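PDB 3DEM: complement factor MASP-3, which is a serine protease of the complement system whose CUB1-EGF-CUB2 region carries the interaction sites for mannan-binding lectin and ficolins. Local coordinates for residues G10-P15 against V27-T32; D57-E62 against I97-D102; N206-D211 against R272-A277. All coordinates share one frame; numbering follows the deposited sequence.

Interaction 1 of 3, residues G10-P15 against V27-T32; sequences GQIQSP and VTWNIT
Strands 10-13 and 27-32 face each other from two different sheets, nearly antiparallel at 168° with their axes 9.8 Å apart, a spacing that side chains rather than backbone bonds must fill. Ile-12 and Trp-29 meet tip to tip. In Ile-12 the CG2 branch stands anti to the backbone N (chi1 -67° for CG1), and this methyl sits over the middle of the six-membered ring: CG2 of Ile-12 lies 3.3 Å from the centroid of that ring of Trp-29, almost on its normal, a close CH-pi contact. The other branch runs on extended (chi2 166°), so that CD1 of Ile-12 rests 3.8 Å from both CB and CG of Trp-29, where the indole joins its strand, and also approaches CD1 of Ile-31. The opposite ring face is covered, toward its rim, by CG1 of Val-27 from the same strand, so the indole is held between two aliphatic groups. Farther along, the ring of Pro-15 presents CG to CG2 of Val-27 at 3.8 Å, just after the chain has left the strand. Ile-12 also packs on Phe-112 and Ile-31 on Ile-97, each in the next strand of its own sheet. Branched aliphatics and a broad indole suit the space between two CUB sheets, Ile-12 and Ile-31 buried and Trp-29 nearer the border; cohesion here comes from dispersion and CH-pi contact rather than directional polar bonds.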
loop_
_atom_site.group_PDB
_atom_site.type_symbol
_atom_site.label_atom_id
_atom_site.label_comp_id
_atom_site.label_asym_id
_atom_site.label_seq_id
_atom_site.Cartn_x
_atom_site.Cartn_y
_atom_site.Cartn_z
ATOM N N GLY A 10 -4.262 -8.988 11.672
ATOM C CA GLY A 10 -4.576 -9.728 12.890
ATOM C C GLY A 10 -3.797 -9.267 14.101
ATOM O O GLY A 10 -2.837 -8.521 13.977
ATOM N N GLN A 11 -4.225 -9.717 15.278
ATOM C CA GLN A 11 -3.562 -9.413 16.540
ATOM C C GLN A 11 -3.164 -10.706 17.224
ATOM O O GLN A 11 -3.864 -11.711 17.126
ATOM C CB GLN A 11 -4.501 -8.668 17.490
ATOM C CG GLN A 11 -5.042 -7.342 16.993
ATOM C CD GLN A 11 -5.861 -6.621 18.060
ATOM O OE1 GLN A 11 -6.991 -6.192 17.811
ATOM N NE2 GLN A 11 -5.297 -6.498 19.258
ATOM N N ILE A 12 -2.050 -10.674 17.938
ATOM C CA ILE A 12 -1.590 -11.833 18.693
ATOM C C ILE A 12 -1.063 -11.380 20.048
ATOM O O ILE A 12 -0.384 -10.360 20.144
ATOM C CB ILE A 12 -0.476 -12.578 17.937
ATOM C CG1 ILE A 12 -1.024 -13.220 16.664
ATOM C CG2 ILE A 12 0.148 -13.641 18.811
ATOM C CD1 ILE A 12 0.070 -13.676 15.717
ATOM N N GLN A 13 -1.386 -12.140 21.088
ATOM C CA GLN A 13 -0.925 -11.862 22.442
ATOM C C GLN A 13 -0.311 -13.119 23.023
ATOM O O GLN A 13 -0.609 -14.226 22.579
ATOM C CB GLN A 13 -2.097 -11.453 23.342
ATOM C CG GLN A 13 -2.971 -10.340 22.797
ATOM C CD GLN A 13 -4.229 -10.146 23.607
ATOM O OE1 GLN A 13 -4.565 -10.966 24.469
ATOM N NE2 GLN A 13 -4.938 -9.054 23.343
ATOM N N SER A 14 0.537 -12.950 24.031
ATOM C CA SER A 14 1.042 -14.081 24.798
ATOM C C SER A 14 -0.076 -14.653 25.669
ATOM O O SER A 14 -1.007 -13.934 26.050
ATOM C CB SER A 14 2.207 -13.639 25.681
ATOM O OG SER A 14 1.856 -12.480 26.413
ATOM N N PRO A 15 0.005 -15.955 25.983
ATOM C CA PRO A 15 -0.955 -16.557 26.905
ATOM C C PRO A 15 -1.018 -15.768 28.209
ATOM O O PRO A 15 0.024 -15.471 28.804
ATOM C CB PRO A 15 -0.369 -17.946 27.169
ATOM C CG PRO A 15 0.458 -18.243 25.978
ATOM C CD PRO A 15 0.994 -16.928 25.487
ATOM N N VAL A 27 3.572 -21.637 22.178
ATOM C CA VAL A 27 2.504 -21.412 21.220
ATOM C C VAL A 27 3.094 -20.922 19.908
ATOM O O VAL A 27 3.956 -20.044 19.891
ATOM C CB VAL A 27 1.486 -20.378 21.749
ATOM C CG1 VAL A 27 0.264 -20.307 20.836
ATOM C CG2 VAL A 27 1.071 -20.722 23.180
ATOM N N THR A 28 2.636 -21.509 18.812
ATOM C CA THR A 28 3.063 -21.099 17.485
ATOM C C THR A 28 1.874 -20.559 16.699
ATOM O O THR A 28 0.802 -21.159 16.695
ATOM C CB THR A 28 3.703 -22.273 16.715
ATOM O OG1 THR A 28 4.920 -22.665 17.364
ATOM C CG2 THR A 28 4.013 -21.876 15.273
ATOM N N TRP A 29 2.059 -19.413 16.055
ATOM C CA TRP A 29 1.057 -18.874 15.141
ATOM C C TRP A 29 1.618 -18.881 13.730
ATOM O O TRP A 29 2.663 -18.290 13.482
ATOM C CB TRP A 29 0.686 -17.437 15.513
ATOM C CG TRP A 29 0.041 -17.305 16.849
ATOM C CD1 TRP A 29 -1.289 -17.426 17.130
ATOM C CD2 TRP A 29 0.691 -17.017 18.091
ATOM N NE1 TRP A 29 -1.505 -17.238 18.473
ATOM C CE2 TRP A 29 -0.308 -16.983 19.085
ATOM C CE3 TRP A 29 2.021 -16.791 18.463
ATOM C CZ2 TRP A 29 -0.019 -16.730 20.427
ATOM C CZ3 TRP A 29 2.304 -16.536 19.797
ATOM C CH2 TRP A 29 1.290 -16.507 20.760
ATOM N N ASN A 30 0.928 -19.545 12.810
ATOM C CA ASN A 30 1.320 -19.513 11.406
ATOM C C ASN A 30 0.472 -18.504 10.631
ATOM O O ASN A 30 -0.755 -18.583 10.631
ATOM C CB ASN A 30 1.224 -20.906 10.773
ATOM C CG ASN A 30 2.322 -21.848 11.254
ATOM O OD1 ASN A 30 3.277 -21.425 11.905
ATOM N ND2 ASN A 30 2.188 -23.131 10.929
ATOM N N ILE A 31 1.132 -17.548 9.989
ATOM C CA ILE A 31 0.432 -16.517 9.228
ATOM C C ILE A 31 0.717 -16.650 7.739
ATOM O O ILE A 31 1.858 -16.528 7.302
ATOM C CB ILE A 31 0.843 -15.104 9.676
ATOM C CG1 ILE A 31 0.667 -14.944 11.187
ATOM C CG2 ILE A 31 0.038 -14.056 8.926
ATOM C CD1 ILE A 31 1.339 -13.713 11.740
ATOM N N THR A 32 -0.324 -16.905 6.962
ATOM C CA THR A 32 -0.188 -16.975 5.516
ATOM C C THR A 32 -1.061 -15.911 4.865
ATOM O O THR A 32 -2.226 -15.753 5.219
ATOM C CB THR A 32 -0.573 -18.369 4.966
ATOM O OG1 THR A 32 0.254 -19.368 5.572
ATOM C CG2 THR A 32 -0.393 -18.427 3.449
#

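Interaction 2 of 3, residues D57-E62 against I97-D102; sequences DYVKVE and ITFRSD. With CA (calcium ion), chain E.
Two neighbouring strands of the first CUB domain, 58-62 and 94-101, run antiparallel and lead at one end into the domain's calcium site. Tyr-58 pairs with Arg-100, and Lys-60 with Thr-98, as hydrogen-bonded pairs; the straightest of their four bonds runs from Lys-60 N to Thr-98 O, 2.8 Å at 170°. Alternation sends Val-59, Val-61, Ile-97 and Phe-99 toward strand 37-47, where Val-59 lies beside Ile-97 and puts its CG2 at the edge of the Phe-99 ring. On the other face, Tyr-58 takes the crowded position between N and carbonyl carbon (chi1 62°), which lays its ring across Arg-100: CB of Arg-100 stands 3.7 Å from the centroid of the Tyr-58 ring, over one face, and the bend at chi2 (-123°) brings CD of Arg-100 to 3.4 Å from CE2 of Tyr-58. In the CUB fold these strands are the inner pair of a four-stranded sheet, and aspartates beyond their ends suit a hard cation. Asp-57 grips the calcium with both oxygens, OD1 and OD2 each 2.5 Å from the ion, while Asp-102 binds through OD1 alone at 2.2 Å, its carboxylate nearly perpendicular to the first. Glu-49, Ser-104 and two waters complete the site. Asp-57 OD1 also accepts a hydrogen bond from Asp-102 N at 2.9 Å, from above the carboxylate plane, and the second-shell Tyr-21 OH bonds OD2; both help to hold the carboxylate. The ion probably offsets the repulsion between Asp-57 OD1 and Asp-102 OD1, only 2.8 Å apart.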
loop_
_atom_site.group_PDB
_atom_site.type_symbol
_atom_site.label_atom_id
_atom_site.label_comp_id
_atom_site.label_asym_id
_atom_site.label_seq_id
_atom_site.Cartn_x
_atom_site.Cartn_y
_atom_site.Cartn_z
ATOM N N ASP A 57 13.298 -17.599 27.653
ATOM C CA ASP A 57 12.015 -17.153 27.118
ATOM C C ASP A 57 12.252 -16.372 25.830
ATOM O O ASP A 57 13.230 -15.631 25.718
ATOM C CB ASP A 57 11.269 -16.290 28.137
ATOM C CG ASP A 57 10.923 -17.050 29.403
ATOM O OD1 ASP A 57 11.216 -18.262 29.474
ATOM O OD2 ASP A 57 10.359 -16.438 30.333
ATOM N N TYR A 58 11.369 -16.536 24.853
ATOM C CA TYR A 58 11.564 -15.853 23.582
ATOM C C TYR A 58 10.333 -15.757 22.689
ATOM O O TYR A 58 9.379 -16.531 22.813
ATOM C CB TYR A 58 12.706 -16.501 22.799
ATOM C CG TYR A 58 12.469 -17.944 22.420
ATOM C CD1 TYR A 58 11.698 -18.273 21.312
ATOM C CD2 TYR A 58 13.031 -18.979 23.160
ATOM C CE1 TYR A 58 11.484 -19.592 20.953
ATOM C CE2 TYR A 58 12.828 -20.301 22.806
ATOM C CZ TYR A 58 12.053 -20.597 21.701
ATOM O OH TYR A 58 11.843 -21.906 21.345
ATOM N N VAL A 59 10.369 -14.769 21.802
ATOM C CA VAL A 59 9.451 -14.694 20.683
ATOM C C VAL A 59 10.289 -14.839 19.420
ATOM O O VAL A 59 11.130 -13.993 19.117
ATOM C CB VAL A 59 8.657 -13.367 20.653
ATOM C CG1 VAL A 59 7.869 -13.249 19.356
ATOM C CG2 VAL A 59 7.723 -13.264 21.859
ATOM N N LYS A 60 10.072 -15.932 18.702
ATOM C CA LYS A 60 10.852 -16.256 17.519
ATOM C C LYS A 60 10.004 -16.012 16.272
ATOM O O LYS A 60 8.888 -16.529 16.156
ATOM C CB LYS A 60 11.286 -17.719 17.589
ATOM C CG LYS A 60 12.249 -18.173 16.511
ATOM C CD LYS A 60 12.553 -19.660 16.679
ATOM C CE LYS A 60 13.708 -20.107 15.796
ATOM N NZ LYS A 60 14.121 -21.524 16.062
ATOM N N VAL A 61 10.527 -15.215 15.348
ATOM C CA VAL A 61 9.826 -14.925 14.100
ATOM C C VAL A 61 10.606 -15.509 12.935
ATOM O O VAL A 61 11.774 -15.165 12.728
ATOM C CB VAL A 61 9.659 -13.405 13.882
ATOM C CG1 VAL A 61 8.905 -13.129 12.589
ATOM C CG2 VAL A 61 8.948 -12.767 15.077
ATOM N N GLU A 62 9.969 -16.389 12.172
ATOM C CA GLU A 62 10.677 -17.106 11.115
ATOM C C GLU A 62 9.802 -17.440 9.910
ATOM O O GLU A 62 8.578 -17.310 9.956
ATOM C CB GLU A 62 11.280 -18.396 11.675
ATOM C CG GLU A 62 10.244 -19.433 12.054
ATOM C CD GLU A 62 10.798 -20.522 12.953
ATOM O OE1 GLU A 62 11.972 -20.918 12.771
ATOM O OE2 GLU A 62 10.053 -20.983 13.843
ATOM N N ILE A 97 5.383 -17.569 14.048
ATOM C CA ILE A 97 5.755 -16.924 15.299
ATOM C C ILE A 97 5.604 -17.912 16.445
ATOM O O ILE A 97 4.544 -18.517 16.611
ATOM C CB ILE A 97 4.858 -15.695 15.582
ATOM C CG1 ILE A 97 4.996 -14.657 14.463
ATOM C CG2 ILE A 97 5.195 -15.067 16.934
ATOM C CD1 ILE A 97 3.945 -13.577 14.512
ATOM N N THR A 98 6.663 -18.076 17.228
ATOM C CA THR A 98 6.616 -18.940 18.401
ATOM C C THR A 98 6.953 -18.164 19.671
ATOM O O THR A 98 7.999 -17.520 19.759
ATOM C CB THR A 98 7.580 -20.142 18.259
ATOM O OG1 THR A 98 7.160 -20.960 17.162
ATOM C CG2 THR A 98 7.605 -20.987 19.537
ATOM N N PHE A 99 6.049 -18.212 20.643
ATOM C CA PHE A 99 6.356 -17.729 21.981
ATOM C C PHE A 99 6.680 -18.921 22.868
ATOM O O PHE A 99 5.883 -19.851 22.980
ATOM C CB PHE A 99 5.185 -16.941 22.571
ATOM C CG PHE A 99 5.303 -16.705 24.056
ATOM C CD1 PHE A 99 6.164 -15.738 24.556
ATOM C CD2 PHE A 99 4.553 -17.453 24.952
ATOM C CE1 PHE A 99 6.277 -15.525 25.921
ATOM C CE2 PHE A 99 4.660 -17.244 26.322
ATOM C CZ PHE A 99 5.521 -16.276 26.803
ATOM N N ARG A 100 7.855 -18.906 23.483
ATOM C CA ARG A 100 8.231 -19.972 24.395
ATOM C C ARG A 100 8.558 -19.430 25.772
ATOM O O ARG A 100 9.238 -18.415 25.911
ATOM C CB ARG A 100 9.430 -20.761 23.871
ATOM C CG ARG A 100 9.734 -21.995 24.714
ATOM C CD ARG A 100 11.153 -21.966 25.251
ATOM N NE ARG A 100 11.422 -23.078 26.155
ATOM C CZ ARG A 100 12.586 -23.274 26.764
ATOM N NH1 ARG A 100 13.587 -22.427 26.569
ATOM N NH2 ARG A 100 12.749 -24.313 27.572
ATOM N N SER A 101 8.077 -20.137 26.785
ATOM C CA SER A 101 8.332 -19.808 28.169
ATOM C C SER A 101 8.907 -21.065 28.814
ATOM O O SER A 101 8.291 -22.128 28.755
ATOM C CB SER A 101 7.017 -19.408 28.839
ATOM O OG SER A 101 7.203 -19.052 30.195
ATOM N N ASP A 102 10.096 -20.977 29.397
ATOM C CA ASP A 102 10.679 -22.170 30.014
ATOM C C ASP A 102 10.044 -22.476 31.371
ATOM O O ASP A 102 8.975 -21.956 31.695
ATOM C CB ASP A 102 12.213 -22.095 30.088
ATOM C CG ASP A 102 12.717 -20.926 30.912
ATOM O OD1 ASP A 102 11.897 -20.128 31.408
ATOM O OD2 ASP A 102 13.953 -20.807 31.063
HETATM CA CA CA E . 11.214 -18.116 32.013
HETATM O O HOH W 1 7.667 -19.873 14.690
HETATM O O HOH W 2 9.003 -19.467 31.949
HETATM O O HOH W 3 10.489 -16.439 33.349
#

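Interaction 3 of 3, residues N206-D211 against R272-A277; sequences NLQFED and RLSYRA
Glu-210 takes the crowded position between its backbone N and carbonyl carbon (chi1 52°) and then extends, while Arg-272 starts anti to its own N (chi1 163°) and stays extended to NE; these torsions bring carboxylate and guanidinium together with their planes 26° apart. Arg-272 grips one oxygen side-on with two nitrogens. Its NE donates to OE2 of Glu-210 at 2.7 Å, the oxygen using its anti lone pair, and its NH2 reaches the same OE2 at 3.0 Å from above the carboxylate plane; OE2 itself stays in the guanidinium plane. Asp-211 lies alongside, but its OD2 stands well out of that plane, leaving a long bridge to NE, of charge alone; two carboxylates beside it probably stabilise the positive charge of the arginine. The other oxygen, OE1 of Glu-210, receives a weak bond from OG of Ser-274 at 3.3 Å. That hydroxyl, small enough to fit among the larger side chains, also accepts a bond from NH1 of Arg-276 at 2.8 Å, and a water joins this NH1 to the carbonyls of Asn-206 and Ser-274. The backbones pair antiparallel; the bond from Asn-206 N to Arg-276 O, 2.8 Å long, is the straightest. On the opposite face Leu-207 turns CD2 to CB of Tyr-275, 3.7 Å away, and Leu-273 lays its CB over a face of the Phe-209 ring; Leu-207, Leu-273 and Tyr-275 are buried, as suits a sandwich interior, while Phe-209 lies toward the margin. Strand 272-277 lies between 175-179 and 205-209 in a sheet of the second CUB domain, and the Leu-207 face packs on Ile-197 and Ile-230 of the facing sheet, while Tyr-275 OH bonds Gln-173 O.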
loop_
_atom_site.group_PDB
_atom_site.type_symbol
_atom_site.label_atom_id
_atom_site.label_comp_id
_atom_site.label_asym_id
_atom_site.label_seq_id
_atom_site.Cartn_x
_atom_site.Cartn_y
_atom_site.Cartn_z
ATOM N N ASN A 206 20.779 -5.491 -56.229
ATOM C CA ASN A 206 22.009 -5.575 -55.460
ATOM C C ASN A 206 21.771 -5.037 -54.048
ATOM O O ASN A 206 21.111 -4.016 -53.862
ATOM C CB ASN A 206 23.153 -4.844 -56.172
ATOM C CG ASN A 206 23.426 -5.399 -57.580
ATOM O OD1 ASN A 206 23.048 -6.534 -57.911
ATOM N ND2 ASN A 206 24.086 -4.595 -58.413
ATOM N N LEU A 207 22.292 -5.746 -53.055
ATOM C CA LEU A 207 22.102 -5.360 -51.663
ATOM C C LEU A 207 23.434 -4.983 -51.055
ATOM O O LEU A 207 24.454 -5.607 -51.334
ATOM C CB LEU A 207 21.493 -6.502 -50.850
ATOM C CG LEU A 207 20.140 -7.064 -51.286
ATOM C CD1 LEU A 207 19.809 -8.313 -50.483
ATOM C CD2 LEU A 207 19.042 -6.020 -51.137
ATOM N N GLN A 208 23.412 -3.968 -50.206
ATOM C CA GLN A 208 24.631 -3.453 -49.618
ATOM C C GLN A 208 24.390 -2.897 -48.215
ATOM O O GLN A 208 23.711 -1.889 -48.048
ATOM C CB GLN A 208 25.197 -2.381 -50.534
ATOM C CG GLN A 208 26.362 -1.656 -49.959
ATOM C CD GLN A 208 27.225 -1.053 -51.033
ATOM O OE1 GLN A 208 26.715 -0.551 -52.049
ATOM N NE2 GLN A 208 28.552 -1.105 -50.830
ATOM N N PHE A 209 24.939 -3.563 -47.206
ATOM C CA PHE A 209 24.805 -3.097 -45.831
ATOM C C PHE A 209 25.697 -1.890 -45.577
ATOM O O PHE A 209 26.779 -1.749 -46.169
ATOM C CB PHE A 209 25.098 -4.228 -44.835
ATOM C CG PHE A 209 24.007 -5.257 -44.764
ATOM C CD1 PHE A 209 22.976 -5.125 -43.842
ATOM C CD2 PHE A 209 23.989 -6.338 -45.638
ATOM C CE1 PHE A 209 21.948 -6.066 -43.779
ATOM C CE2 PHE A 209 22.966 -7.283 -45.584
ATOM C CZ PHE A 209 21.946 -7.144 -44.651
ATOM N N GLU A 210 25.230 -1.002 -44.709
ATOM C CA GLU A 210 26.006 0.183 -44.366
ATOM C C GLU A 210 25.767 0.635 -42.928
ATOM O O GLU A 210 24.811 0.207 -42.280
ATOM C CB GLU A 210 25.714 1.313 -45.359
ATOM C CG GLU A 210 24.244 1.601 -45.520
ATOM C CD GLU A 210 23.898 2.348 -46.811
ATOM O OE1 GLU A 210 24.664 2.278 -47.800
ATOM O OE2 GLU A 210 22.834 3.001 -46.839
ATOM N N ASP A 211 26.654 1.499 -42.446
ATOM C CA ASP A 211 26.646 1.990 -41.061
ATOM C C ASP A 211 26.710 0.852 -40.036
ATOM O O ASP A 211 27.284 -0.200 -40.309
ATOM C CB ASP A 211 25.438 2.894 -40.814
ATOM C CG ASP A 211 25.398 4.084 -41.757
ATOM O OD1 ASP A 211 26.470 4.529 -42.226
ATOM O OD2 ASP A 211 24.282 4.577 -42.026
ATOM N N ARG A 272 21.199 -1.680 -41.338
ATOM C CA ARG A 272 20.701 -0.843 -42.414
ATOM C C ARG A 272 21.286 -1.349 -43.725
ATOM O O ARG A 272 22.452 -1.724 -43.793
ATOM C CB ARG A 272 21.114 0.615 -42.192
ATOM C CG ARG A 272 20.998 1.488 -43.431
ATOM C CD ARG A 272 21.521 2.891 -43.189
ATOM N NE ARG A 272 21.656 3.626 -44.445
ATOM C CZ ARG A 272 21.077 4.797 -44.709
ATOM N NH1 ARG A 272 20.322 5.405 -43.797
ATOM N NH2 ARG A 272 21.269 5.377 -45.886
ATOM N N LEU A 273 20.474 -1.365 -44.770
ATOM C CA LEU A 273 20.995 -1.691 -46.079
ATOM C C LEU A 273 20.419 -0.749 -47.116
ATOM O O LEU A 273 19.360 -0.138 -46.913
ATOM C CB LEU A 273 20.721 -3.160 -46.443
ATOM C CG LEU A 273 19.293 -3.648 -46.695
ATOM C CD1 LEU A 273 18.827 -3.277 -48.112
ATOM C CD2 LEU A 273 19.217 -5.148 -46.479
ATOM N N SER A 274 21.135 -0.611 -48.221
ATOM C CA SER A 274 20.591 0.058 -49.378
ATOM C C SER A 274 20.554 -0.952 -50.511
ATOM O O SER A 274 21.397 -1.845 -50.585
ATOM C CB SER A 274 21.442 1.271 -49.765
ATOM O OG SER A 274 22.749 0.872 -50.136
ATOM N N TYR A 275 19.568 -0.821 -51.386
ATOM C CA TYR A 275 19.484 -1.691 -52.543
ATOM C C TYR A 275 19.426 -0.871 -53.808
ATOM O O TYR A 275 19.011 0.284 -53.786
ATOM C CB TYR A 275 18.256 -2.605 -52.458
ATOM C CG TYR A 275 16.946 -1.916 -52.769
ATOM C CD1 TYR A 275 16.534 -1.716 -54.088
ATOM C CD2 TYR A 275 16.117 -1.468 -51.753
ATOM C CE1 TYR A 275 15.337 -1.082 -54.382
ATOM C CE2 TYR A 275 14.919 -0.836 -52.034
ATOM C CZ TYR A 275 14.536 -0.646 -53.350
ATOM O OH TYR A 275 13.348 -0.020 -53.639
ATOM N N ARG A 276 19.832 -1.490 -54.908
ATOM C CA ARG A 276 19.842 -0.859 -56.214
ATOM C C ARG A 276 19.490 -1.907 -57.254
ATOM O O ARG A 276 20.060 -2.993 -57.270
ATOM C CB ARG A 276 21.224 -0.274 -56.514
ATOM C CG ARG A 276 21.558 0.929 -55.666
ATOM C CD ARG A 276 23.035 1.287 -55.709
ATOM N NE ARG A 276 23.307 2.405 -54.809
ATOM C CZ ARG A 276 23.341 2.302 -53.484
ATOM N NH1 ARG A 276 23.130 1.130 -52.902
ATOM N NH2 ARG A 276 23.584 3.372 -52.740
ATOM N N ALA A 277 18.538 -1.579 -58.114
ATOM C CA ALA A 277 18.151 -2.473 -59.193
ATOM C C ALA A 277 18.977 -2.173 -60.428
ATOM O O ALA A 277 18.830 -1.114 -61.030
ATOM C CB ALA A 277 16.675 -2.322 -59.503
HETATM O O HOH W 4 22.800 -1.478 -53.085
HETATM O O HOH W 5 23.956 -2.368 -41.361
#

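How the interactions relate
Interactions 1 and 2 belong to one CUB domain, their centres 10 Å apart, and interaction 3 to the other, about 71 and 73 Å away between centres, across the chain's centre. All three follow in series along the chain. Interaction 1 bridges the two sheets of the first domain; interaction 2 lies within one of them, where strand 94-101 neighbours 25-32, so that Trp-29 N probably bonds Ile-97 O and Pro-15 packs on Phe-99. Interaction 3 pairs the inner strands of the second domain's counterpart to the sheet holding strand 9-13, not to that of interaction 2. With a calcium-binding EGF domain between, the chain is elongated, each CUB sandwich holding its own core.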